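PDB 1WIW: glucose-6-phosphate isomerase like protein from Thermus thermophilus, which probably interconverts aldose and ketose sugar phosphates, as phosphoglucose/phosphomannose isomerases do, and is thought to bind its sugar substrate through SIS domains. Local coordinates for residues L17-R22 with A263-Y267; A157-R163 with Y268-Y273. Residue numbers count along the deposited sequence, not the author numbering.

Contact 1: L17-R22 with A263-Y267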
ATOM      1  N   LEU B  17     -12.744 -23.236  -8.191  1.00 11.41           N
ATOM      2  CA  LEU B  17     -12.252 -22.464  -7.058  1.00 11.21           C
ATOM      3  C   LEU B  17     -13.308 -22.468  -5.948  1.00 10.64           C
ATOM      4  O   LEU B  17     -12.984 -22.317  -4.775  1.00  9.47           O
ATOM      5  CB  LEU B  17     -11.936 -21.026  -7.481  1.00 11.10           C
ATOM      6  CG  LEU B  17     -11.202 -20.168  -6.445  1.00 12.70           C
ATOM      7  CD1 LEU B  17      -9.862 -20.817  -6.122  1.00 14.86           C
ATOM      8  CD2 LEU B  17     -10.991 -18.751  -6.981  1.00 10.28           C
ATOM      9  N   ALA B  18     -14.570 -22.654  -6.325  1.00 10.03           N
ATOM     10  CA  ALA B  18     -15.650 -22.682  -5.343  1.00 10.55           C
ATOM     11  C   ALA B  18     -15.396 -23.814  -4.349  1.00 10.36           C
ATOM     12  O   ALA B  18     -15.611 -23.661  -3.148  1.00  8.21           O
ATOM     13  CB  ALA B  18     -16.990 -22.878  -6.041  1.00 10.20           C
ATOM     14  N   LEU B  19     -14.925 -24.950  -4.854  1.00 10.83           N
ATOM     15  CA  LEU B  19     -14.639 -26.090  -3.988  1.00 10.20           C
ATOM     16  C   LEU B  19     -13.452 -25.786  -3.071  1.00  9.00           C
ATOM     17  O   LEU B  19     -13.477 -26.112  -1.885  1.00  9.60           O
ATOM     18  CB  LEU B  19     -14.343 -27.340  -4.826  1.00 11.75           C
ATOM     19  CG  LEU B  19     -13.798 -28.551  -4.055  1.00 14.98           C
ATOM     20  CD1 LEU B  19     -14.791 -28.980  -2.978  1.00 14.78           C
ATOM     21  CD2 LEU B  19     -13.521 -29.688  -5.023  1.00 14.94           C
ATOM     22  N   GLU B  20     -12.413 -25.164  -3.618  1.00  7.97           N
ATOM     23  CA  GLU B  20     -11.238 -24.829  -2.818  1.00  8.73           C
ATOM     24  C   GLU B  20     -11.605 -23.814  -1.731  1.00  7.59           C
ATOM     25  O   GLU B  20     -11.145 -23.913  -0.591  1.00  7.53           O
ATOM     26  CB  GLU B  20     -10.116 -24.273  -3.706  1.00  8.77           C
ATOM     27  CG  GLU B  20      -8.812 -24.036  -2.960  1.00 13.62           C
ATOM     28  CD  GLU B  20      -7.656 -23.618  -3.867  1.00 18.40           C
ATOM     29  OE1 GLU B  20      -6.553 -23.353  -3.335  1.00 14.97           O
ATOM     30  OE2 GLU B  20      -7.845 -23.564  -5.106  1.00 19.81           O
ATOM     31  N   LEU B  21     -12.432 -22.839  -2.089  1.00  6.42           N
ATOM     32  CA  LEU B  21     -12.875 -21.830  -1.132  1.00  7.24           C
ATOM     33  C   LEU B  21     -13.623 -22.526  -0.004  1.00  8.44           C
ATOM     34  O   LEU B  21     -13.407 -22.235   1.176  1.00  9.01           O
ATOM     35  CB  LEU B  21     -13.810 -20.821  -1.815  1.00  5.73           C
ATOM     36  CG  LEU B  21     -13.165 -19.701  -2.642  1.00  8.12           C
ATOM     37  CD1 LEU B  21     -14.210 -19.043  -3.544  1.00  4.35           C
ATOM     38  CD2 LEU B  21     -12.538 -18.674  -1.699  1.00  8.93           C
ATOM     39  N   ARG B  22     -14.504 -23.452  -0.375  1.00  7.64           N
ATOM     40  CA  ARG B  22     -15.292 -24.183   0.608  1.00 10.80           C
ATOM     41  C   ARG B  22     -14.469 -25.028   1.575  1.00  9.51           C
ATOM     42  O   ARG B  22     -14.752 -25.061   2.771  1.00  9.44           O
ATOM     43  CB  ARG B  22     -16.303 -25.100  -0.083  1.00 13.44           C
ATOM     44  CG  ARG B  22     -17.212 -25.820   0.907  1.00 21.94           C
ATOM     45  CD  ARG B  22     -18.188 -26.760   0.224  1.00 27.76           C
ATOM     46  NE  ARG B  22     -19.239 -27.194   1.141  1.00 34.64           N
ATOM     47  CZ  ARG B  22     -19.028 -27.904   2.246  1.00 37.46           C
ATOM     48  NH1 ARG B  22     -20.050 -28.250   3.021  1.00 38.28           N
ATOM     49  NH2 ARG B  22     -17.799 -28.275   2.575  1.00 40.00           N
ATOM     50  N   ALA B 263     -12.589 -13.030  -0.467  1.00  4.62           N
ATOM     51  CA  ALA B 263     -12.145 -13.998  -1.472  1.00  5.80           C
ATOM     52  C   ALA B 263     -13.400 -14.511  -2.171  1.00  6.22           C
ATOM     53  O   ALA B 263     -13.446 -14.611  -3.395  1.00  6.27           O
ATOM     54  CB  ALA B 263     -11.392 -15.153  -0.818  1.00  4.88           C
ATOM     55  N   TRP B 264     -14.421 -14.829  -1.379  1.00  7.14           N
ATOM     56  CA  TRP B 264     -15.690 -15.295  -1.923  1.00  7.15           C
ATOM     57  C   TRP B 264     -16.341 -14.204  -2.772  1.00  8.16           C
ATOM     58  O   TRP B 264     -16.916 -14.481  -3.822  1.00  7.36           O
ATOM     59  CB  TRP B 264     -16.647 -15.685  -0.789  1.00  7.94           C
ATOM     60  CG  TRP B 264     -16.585 -17.140  -0.406  1.00  6.72           C
ATOM     61  CD1 TRP B 264     -16.115 -17.662   0.762  1.00  8.07           C
ATOM     62  CD2 TRP B 264     -17.033 -18.253  -1.193  1.00  6.93           C
ATOM     63  NE1 TRP B 264     -16.244 -19.034   0.758  1.00  8.30           N
ATOM     64  CE2 TRP B 264     -16.803 -19.422  -0.431  1.00  6.60           C
ATOM     65  CE3 TRP B 264     -17.607 -18.375  -2.468  1.00  6.45           C
ATOM     66  CZ2 TRP B 264     -17.128 -20.702  -0.902  1.00  8.29           C
ATOM     67  CZ3 TRP B 264     -17.932 -19.653  -2.938  1.00  6.81           C
ATOM     68  CH2 TRP B 264     -17.690 -20.797  -2.155  1.00  7.67           C
ATOM     69  N   THR B 265     -16.253 -12.959  -2.308  1.00  5.59           N
ATOM     70  CA  THR B 265     -16.848 -11.843  -3.032  1.00  5.50           C
ATOM     71  C   THR B 265     -16.161 -11.701  -4.393  1.00  5.75           C
ATOM     72  O   THR B 265     -16.826 -11.560  -5.419  1.00  5.31           O
ATOM     73  CB  THR B 265     -16.708 -10.534  -2.223  1.00  6.42           C
ATOM     74  OG1 THR B 265     -17.397 -10.676  -0.972  1.00  6.12           O
ATOM     75  CG2 THR B 265     -17.294  -9.354  -2.993  1.00  4.87           C
ATOM     76  N   ALA B 266     -14.832 -11.752  -4.388  1.00  3.84           N
ATOM     77  CA  ALA B 266     -14.050 -11.648  -5.614  1.00  5.92           C
ATOM     78  C   ALA B 266     -14.424 -12.792  -6.557  1.00  5.30           C
ATOM     79  O   ALA B 266     -14.476 -12.609  -7.770  1.00  6.32           O
ATOM     80  CB  ALA B 266     -12.562 -11.702  -5.287  1.00  2.03           C
ATOM     81  N   TYR B 267     -14.682 -13.969  -5.985  1.00  6.75           N
ATOM     82  CA  TYR B 267     -15.068 -15.151  -6.761  1.00  5.46           C
ATOM     83  C   TYR B 267     -16.352 -14.869  -7.538  1.00  8.27           C
ATOM     84  O   TYR B 267     -16.425 -15.095  -8.754  1.00  6.24           O
ATOM     85  CB  TYR B 267     -15.297 -16.345  -5.823  1.00  7.41           C
ATOM     86  CG  TYR B 267     -15.873 -17.579  -6.502  1.00  7.00           C
ATOM     87  CD1 TYR B 267     -15.062 -18.449  -7.236  1.00  4.87           C
ATOM     88  CD2 TYR B 267     -17.240 -17.848  -6.446  1.00  6.63           C
ATOM     89  CE1 TYR B 267     -15.604 -19.562  -7.902  1.00  6.04           C
ATOM     90  CE2 TYR B 267     -17.791 -18.954  -7.108  1.00  8.04           C
ATOM     91  CZ  TYR B 267     -16.972 -19.802  -7.835  1.00  8.75           C
ATOM     92  OH  TYR B 267     -17.533 -20.868  -8.512  1.00  8.79           O
TER
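A buried, apolar packing of two antiparallel helices joins helix 17-23, in the family's N-terminal region, to the long helix 251-272, in its C-terminal SIS region, so that parts from near the two ends of the chain come together. The axes of the two segments run at 168° and come no closer than 10.9 Å, a wide spacing filled by W264 and Y267. L21 is the central residue: its CB lies 3.4 Å from CZ2 of W264, and its CD1 lies over the face of the W264 six-membered ring, 3.7 Å from the centroid, in a CH-pi contact. The same CD1 reaches CB of Y267 at 3.7 Å, while CD2 of L21 meets CB of A263 at 3.8 Å. One turn earlier, the small A18 accommodates the tyrosine tip, with its CB 3.2 Å from OH of Y267; that hydroxyl is hydrogen-bonded to D13. Beyond this interface, W264 stacks edge-to-face with Y260 and touches A153 of helix 152-160, and A263 packs on L182 of helix 174-185.

Contact 2: A157-R163 with Y268-Y273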
ATOM      1  N   ALA B 157     -20.864  -8.478  -4.392  1.00  7.49           N
ATOM      2  CA  ALA B 157     -20.352  -8.599  -5.751  1.00  8.55           C
ATOM      3  C   ALA B 157     -21.203  -7.749  -6.689  1.00  7.55           C
ATOM      4  O   ALA B 157     -20.680  -7.033  -7.542  1.00  8.79           O
ATOM      5  CB  ALA B 157     -20.358 -10.072  -6.190  1.00  7.51           C
ATOM      6  N   TYR B 158     -22.518  -7.821  -6.522  1.00 10.75           N
ATOM      7  CA  TYR B 158     -23.421  -7.033  -7.352  1.00 10.70           C
ATOM      8  C   TYR B 158     -23.173  -5.539  -7.154  1.00 10.79           C
ATOM      9  O   TYR B 158     -23.245  -4.760  -8.102  1.00 12.17           O
ATOM     10  CB  TYR B 158     -24.877  -7.379  -7.029  1.00 12.31           C
ATOM     11  CG  TYR B 158     -25.369  -8.622  -7.741  1.00 11.38           C
ATOM     12  CD1 TYR B 158     -25.468  -8.654  -9.134  1.00 13.73           C
ATOM     13  CD2 TYR B 158     -25.713  -9.766  -7.031  1.00 10.83           C
ATOM     14  CE1 TYR B 158     -25.896  -9.799  -9.803  1.00 12.40           C
ATOM     15  CE2 TYR B 158     -26.144 -10.919  -7.688  1.00 10.83           C
ATOM     16  CZ  TYR B 158     -26.230 -10.926  -9.076  1.00 11.87           C
ATOM     17  OH  TYR B 158     -26.638 -12.060  -9.736  1.00 15.34           O
ATOM     18  N   THR B 159     -22.874  -5.142  -5.922  1.00 10.84           N
ATOM     19  CA  THR B 159     -22.601  -3.736  -5.613  1.00 12.00           C
ATOM     20  C   THR B 159     -21.293  -3.255  -6.255  1.00 12.53           C
ATOM     21  O   THR B 159     -21.159  -2.083  -6.630  1.00 11.50           O
ATOM     22  CB  THR B 159     -22.493  -3.513  -4.090  1.00 13.26           C
ATOM     23  OG1 THR B 159     -23.728  -3.877  -3.461  1.00 14.98           O
ATOM     24  CG2 THR B 159     -22.172  -2.052  -3.784  1.00 15.13           C
ATOM     25  N   LEU B 160     -20.325  -4.163  -6.367  1.00 10.93           N
ATOM     26  CA  LEU B 160     -19.029  -3.831  -6.946  1.00  9.92           C
ATOM     27  C   LEU B 160     -19.006  -3.954  -8.473  1.00  9.24           C
ATOM     28  O   LEU B 160     -18.075  -3.480  -9.127  1.00  9.80           O
ATOM     29  CB  LEU B 160     -17.947  -4.725  -6.321  1.00 12.25           C
ATOM     30  CG  LEU B 160     -17.194  -4.222  -5.076  1.00 16.21           C
ATOM     31  CD1 LEU B 160     -18.053  -3.300  -4.246  1.00 15.36           C
ATOM     32  CD2 LEU B 160     -16.713  -5.412  -4.262  1.00 14.95           C
ATOM     33  N   LEU B 161     -20.039  -4.573  -9.038  1.00 10.04           N
ATOM     34  CA  LEU B 161     -20.120  -4.752 -10.484  1.00 11.90           C
ATOM     35  C   LEU B 161     -20.034  -3.411 -11.210  1.00 11.82           C
ATOM     36  O   LEU B 161     -20.823  -2.503 -10.954  1.00 10.77           O
ATOM     37  CB  LEU B 161     -21.423  -5.470 -10.857  1.00 13.39           C
ATOM     38  CG  LEU B 161     -21.722  -5.666 -12.349  1.00 17.03           C
ATOM     39  CD1 LEU B 161     -20.625  -6.473 -13.011  1.00 14.11           C
ATOM     40  CD2 LEU B 161     -23.067  -6.362 -12.508  1.00 18.11           C
ATOM     41  N   GLU B 162     -19.056  -3.300 -12.107  1.00 12.81           N
ATOM     42  CA  GLU B 162     -18.831  -2.089 -12.891  1.00 15.82           C
ATOM     43  C   GLU B 162     -18.535  -0.848 -12.055  1.00 16.08           C
ATOM     44  O   GLU B 162     -18.906   0.274 -12.413  1.00 15.38           O
ATOM     45  CB  GLU B 162     -20.017  -1.843 -13.825  1.00 18.24           C
ATOM     46  CG  GLU B 162     -20.117  -2.903 -14.913  1.00 24.90           C
ATOM     47  CD  GLU B 162     -21.261  -2.667 -15.869  1.00 28.55           C
ATOM     48  OE1 GLU B 162     -21.307  -1.580 -16.485  1.00 33.16           O
ATOM     49  OE2 GLU B 162     -22.111  -3.573 -16.008  1.00 31.17           O
ATOM     50  N   ARG B 163     -17.868  -1.066 -10.930  1.00 14.09           N
ATOM     51  CA  ARG B 163     -17.463   0.025 -10.056  1.00 15.26           C
ATOM     52  C   ARG B 163     -16.004  -0.186  -9.708  1.00 14.10           C
ATOM     53  O   ARG B 163     -15.460  -1.267  -9.928  1.00 14.84           O
ATOM     54  CB  ARG B 163     -18.288   0.054  -8.771  1.00 16.03           C
ATOM     55  CG  ARG B 163     -19.679   0.642  -8.942  1.00 19.55           C
ATOM     56  CD  ARG B 163     -20.182   1.159  -7.610  1.00 24.48           C
ATOM     57  NE  ARG B 163     -21.422   0.513  -7.208  1.00 29.79           N
ATOM     58  CZ  ARG B 163     -22.619   0.846  -7.671  1.00 30.43           C
ATOM     59  NH1 ARG B 163     -22.737   1.829  -8.551  1.00 32.14           N
ATOM     60  NH2 ARG B 163     -23.693   0.185  -7.263  1.00 31.22           N
ATOM     61  N   TYR B 268     -17.368 -14.391  -6.822  1.00  7.05           N
ATOM     62  CA  TYR B 268     -18.654 -14.067  -7.433  1.00  7.17           C
ATOM     63  C   TYR B 268     -18.556 -12.908  -8.426  1.00  8.26           C
ATOM     64  O   TYR B 268     -19.254 -12.903  -9.439  1.00  9.51           O
ATOM     65  CB  TYR B 268     -19.692 -13.752  -6.348  1.00  8.20           C
ATOM     66  CG  TYR B 268     -20.114 -14.978  -5.566  1.00  9.77           C
ATOM     67  CD1 TYR B 268     -19.974 -15.034  -4.175  1.00  7.81           C
ATOM     68  CD2 TYR B 268     -20.619 -16.107  -6.226  1.00  7.19           C
ATOM     69  CE1 TYR B 268     -20.322 -16.194  -3.455  1.00  8.00           C
ATOM     70  CE2 TYR B 268     -20.969 -17.266  -5.520  1.00  9.10           C
ATOM     71  CZ  TYR B 268     -20.814 -17.304  -4.139  1.00  7.51           C
ATOM     72  OH  TYR B 268     -21.117 -18.462  -3.451  1.00  9.77           O
ATOM     73  N   LEU B 269     -17.690 -11.935  -8.156  1.00  5.63           N
ATOM     74  CA  LEU B 269     -17.554 -10.813  -9.080  1.00  6.90           C
ATOM     75  C   LEU B 269     -17.021 -11.316 -10.422  1.00  7.58           C
ATOM     76  O   LEU B 269     -17.480 -10.892 -11.481  1.00  8.72           O
ATOM     77  CB  LEU B 269     -16.623  -9.739  -8.504  1.00  6.39           C
ATOM     78  CG  LEU B 269     -16.379  -8.502  -9.383  1.00  8.04           C
ATOM     79  CD1 LEU B 269     -17.706  -7.854  -9.783  1.00  7.82           C
ATOM     80  CD2 LEU B 269     -15.523  -7.508  -8.624  1.00  6.56           C
ATOM     81  N   ALA B 270     -16.048 -12.224 -10.380  1.00  8.94           N
ATOM     82  CA  ALA B 270     -15.496 -12.785 -11.608  1.00  7.37           C
ATOM     83  C   ALA B 270     -16.621 -13.450 -12.401  1.00  8.16           C
ATOM     84  O   ALA B 270     -16.712 -13.285 -13.622  1.00  8.34           O
ATOM     85  CB  ALA B 270     -14.410 -13.809 -11.286  1.00  9.38           C
ATOM     86  N   LEU B 271     -17.482 -14.194 -11.703  1.00  7.82           N
ATOM     87  CA  LEU B 271     -18.599 -14.863 -12.363  1.00  8.91           C
ATOM     88  C   LEU B 271     -19.531 -13.836 -13.000  1.00  9.56           C
ATOM     89  O   LEU B 271     -20.066 -14.067 -14.086  1.00 10.27           O
ATOM     90  CB  LEU B 271     -19.375 -15.745 -11.372  1.00 10.92           C
ATOM     91  CG  LEU B 271     -18.585 -16.904 -10.745  1.00 12.56           C
ATOM     92  CD1 LEU B 271     -19.543 -17.863 -10.042  1.00 13.76           C
ATOM     93  CD2 LEU B 271     -17.814 -17.650 -11.827  1.00 12.85           C
ATOM     94  N   LEU B 272     -19.727 -12.703 -12.333  1.00  7.77           N
ATOM     95  CA  LEU B 272     -20.580 -11.651 -12.884  1.00  8.57           C
ATOM     96  C   LEU B 272     -19.991 -11.079 -14.180  1.00  9.79           C
ATOM     97  O   LEU B 272     -20.728 -10.655 -15.071  1.00 10.30           O
ATOM     98  CB  LEU B 272     -20.785 -10.532 -11.857  1.00 10.63           C
ATOM     99  CG  LEU B 272     -21.664 -10.880 -10.648  1.00  9.88           C
ATOM    100  CD1 LEU B 272     -21.741  -9.687  -9.707  1.00 11.65           C
ATOM    101  CD2 LEU B 272     -23.057 -11.264 -11.121  1.00  9.82           C
ATOM    102  N   TYR B 273     -18.665 -11.063 -14.288  1.00  7.83           N
ATOM    103  CA  TYR B 273     -18.015 -10.572 -15.501  1.00  8.86           C
ATOM    104  C   TYR B 273     -17.844 -11.714 -16.502  1.00  9.93           C
ATOM    105  O   TYR B 273     -17.328 -11.521 -17.597  1.00  9.65           O
ATOM    106  CB  TYR B 273     -16.641  -9.969 -15.186  1.00  9.79           C
ATOM    107  CG  TYR B 273     -16.704  -8.623 -14.502  1.00 12.42           C
ATOM    108  CD1 TYR B 273     -17.470  -7.587 -15.035  1.00 10.78           C
ATOM    109  CD2 TYR B 273     -15.977  -8.374 -13.333  1.00 11.82           C
ATOM    110  CE1 TYR B 273     -17.514  -6.340 -14.427  1.00 13.13           C
ATOM    111  CE2 TYR B 273     -16.013  -7.123 -12.717  1.00 12.66           C
ATOM    112  CZ  TYR B 273     -16.785  -6.113 -13.272  1.00 13.25           C
ATOM    113  OH  TYR B 273     -16.817  -4.867 -12.686  1.00 14.47           O
TER
HETATM  114  O   HOH W   1     -15.460  -4.347 -10.313  1.00 11.65           O
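Apolar packing and one direct hydrogen bond tie the C-terminal part of helix 152-160, with the turn that follows, to the last turn of helix 251-272, both in the C-terminal SIS region. The backbones come closest at A157 and L269, whose CA atoms are 4.9 Å apart. Such an approach depends on the small side chain of A157: its CB sits 3.7 Å from CB of Y268 and 3.8 Å from CD1 of L272. L272 projects toward the opposite segment and lies against the ring of Y158, with CD1 over its face in a CH-pi contact 4.3 Å from the centroid and CD2 3.5 Å from CE1 of Y158. L161 continues the apolar patch, its CD1 meeting CE1 of Y273 at 3.4 Å and CB of L272 at 4.2 Å.

The polar interactions gather at the type II beta turn L160-R163, which leads from the helix into strand 164-168 of the region's parallel sheet (164-168, 216-221, 240-244). The amide of E162 donates to OH of Y273 at 2.8 Å. A water bridges the same parts, 2.8 Å from OH of Y273 and 3.0 Å from O of L160. Within the turn, R163 N bonds to L160 O at 3.0 Å; the R163 side chain folds back, with NE 2.7 Å from T159 O, and forms a salt bridge with D239.

L160 packs on A217 and V219 of strand 216-221, L160 and L269 both touch F183 of helix 174-185, and Y273 packs against A208 of the second subunit.

Both contacts use helix 251-272, at successive parts of its C-terminal half, and their centres lie about 14 Å apart. Contact 1 is the more buried and joins segments from the N-terminal and C-terminal family regions; contact 2 is only partly buried and stays within the C-terminal SIS region, with the second subunit nearby. Their chemistry follows this difference: no hydrogen bond crosses between 17-22 and 263-267, whereas contact 2 adds a direct hydrogen bond and a water bridge at a turn. The two meet through T265, which takes no part in contact 1's pairing but packs with its CG2 4.2 Å from CD2 of L160.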